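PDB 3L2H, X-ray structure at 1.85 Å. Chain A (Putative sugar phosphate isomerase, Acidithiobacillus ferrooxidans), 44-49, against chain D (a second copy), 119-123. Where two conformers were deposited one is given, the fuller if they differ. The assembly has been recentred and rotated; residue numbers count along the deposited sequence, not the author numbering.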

# COMPACT_ATOMS: atom_id res chain seq x y z
N ARG A 44 -9.31 10.97 5.60
CA ARG A 44 -9.70 9.59 5.38
C ARG A 44 -8.62 8.58 5.70
O ARG A 44 -8.90 7.39 5.73
CB ARG A 44 -10.12 9.42 3.92
CG ARG A 44 -11.38 10.24 3.58
CD ARG A 44 -11.70 10.15 2.12
NE ARG A 44 -12.43 8.93 1.78
CZ ARG A 44 -11.90 7.79 1.35
NH1 ARG A 44 -10.57 7.64 1.22
NH2 ARG A 44 -12.71 6.77 1.06
N HIS A 45 -7.38 9.03 5.90
CA HIS A 45 -6.27 8.10 6.19
C HIS A 45 -5.75 8.18 7.57
O HIS A 45 -4.94 7.37 7.98
CB HIS A 45 -5.19 8.36 5.20
CG HIS A 45 -5.66 8.15 3.80
ND1 HIS A 45 -5.93 6.89 3.29
CD2 HIS A 45 -5.98 9.03 2.82
CE1 HIS A 45 -6.34 7.02 2.04
NE2 HIS A 45 -6.36 8.31 1.72
N MSE A 46 -6.17 9.20 8.30
CA MSE A 46 -5.92 9.20 9.72
C MSE A 46 -7.17 9.64 10.47
O MSE A 46 -8.06 10.32 9.92
CB MSE A 46 -4.68 10.03 10.10
CG MSE A 46 -4.62 11.43 9.58
SE MSE A 46 -2.80 12.16 9.57
CE MSE A 46 -3.40 13.79 8.94
N GLY A 47 -7.24 9.18 11.71
CA GLY A 47 -8.30 9.55 12.66
C GLY A 47 -7.72 10.54 13.67
O GLY A 47 -6.62 10.35 14.17
N ILE A 48 -8.41 11.65 13.88
CA ILE A 48 -7.97 12.64 14.86
C ILE A 48 -9.23 12.95 15.63
O ILE A 48 -10.24 13.50 15.09
CB ILE A 48 -7.31 13.92 14.27
CG1 ILE A 48 -6.07 13.60 13.43
CG2 ILE A 48 -6.99 14.96 15.42
CD1 ILE A 48 -5.44 14.83 12.69
N HIS A 49 -9.22 12.54 16.89
CA HIS A 49 -10.41 12.65 17.72
C HIS A 49 -10.19 13.37 19.02
O HIS A 49 -9.18 13.11 19.71
CB HIS A 49 -10.90 11.25 18.09
CG HIS A 49 -11.14 10.35 16.92
ND1 HIS A 49 -12.37 10.23 16.32
CD2 HIS A 49 -10.33 9.49 16.26
CE1 HIS A 49 -12.31 9.36 15.33
NE2 HIS A 49 -11.08 8.90 15.27
N VAL D 119 1.56 19.45 14.91
CA VAL D 119 1.37 19.17 13.48
C VAL D 119 1.35 17.67 13.36
O VAL D 119 2.25 17.02 13.91
CB VAL D 119 2.46 19.79 12.67
CG1 VAL D 119 2.40 19.29 11.19
CG2 VAL D 119 2.36 21.34 12.78
N ILE D 120 0.34 17.14 12.65
CA ILE D 120 0.07 15.72 12.58
C ILE D 120 0.01 15.39 11.11
O ILE D 120 -0.69 16.07 10.36
CB ILE D 120 -1.27 15.41 13.18
CG1 ILE D 120 -1.29 15.87 14.62
CG2 ILE D 120 -1.58 13.88 13.03
CD1 ILE D 120 -2.69 15.95 15.23
N GLY D 121 0.82 14.45 10.66
CA GLY D 121 0.84 14.12 9.23
C GLY D 121 1.06 12.67 8.98
O GLY D 121 1.60 11.96 9.83
N GLN D 122 0.62 12.18 7.83
CA GLN D 122 1.04 10.85 7.39
C GLN D 122 2.47 10.89 6.98
O GLN D 122 2.95 11.93 6.51
CB GLN D 122 0.28 10.42 6.15
CG GLN D 122 -1.06 9.95 6.37
CD GLN D 122 -1.72 9.50 5.07
OE1 GLN D 122 -2.27 10.31 4.32
NE2 GLN D 122 -1.74 8.20 4.85
N ARG D 123 3.16 9.77 7.08
CA ARG D 123 4.48 9.64 6.52
C ARG D 123 4.44 8.53 5.50
O ARG D 123 4.30 7.40 5.88
CB ARG D 123 5.52 9.21 7.53
CG ARG D 123 5.90 10.26 8.48
CD ARG D 123 7.16 9.82 9.22
NE ARG D 123 7.58 10.90 10.05
CZ ARG D 123 8.51 10.80 10.99
NH1 ARG D 123 9.11 9.64 11.22
NH2 ARG D 123 8.79 11.87 11.70

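The selenium atom of a selenomethionine sits at the centre of this contact, where it meets backbone as well as side chains. SE of A:Met46 lies 3.8 Å from N of D:Gln122 and 3.9 Å from C of D:Gly121, while its CE comes within 3.8 Å of O of D:Ile120. These are van der Waals distances, and no hydrogen bond crosses between the two stretches. With chi1 p and both chi2 and chi3 t, the A:Met46 side chain is extended beyond CB, which lets its tip reach the neighbouring main chain.

The strands run nearly antiparallel, at 158°, but their axes approach no closer than 9.0 Å. That spacing is too wide for backbone pairing within one sheet, so side chains must fill the gap. In register, A:Met46 lies across from D:Gln122 and A:Ile48 across from D:Ile120. The two isoleucines point toward each other's stretch and meet through their tips, CD1 of A:Ile48 to CD1 of D:Ile120 at 3.9 Å; CG2 of D:Ile120 also lies 4.1 Å from SE of A:Met46, completing a buried apolar cluster.

Polar groups border it. D:Gln122 leaves its backbone sideways, yet its end brings NE2 to 3.5 Å from CB of A:His45, a packing contact; its OE1 is hydrogen-bonded elsewhere in the structure.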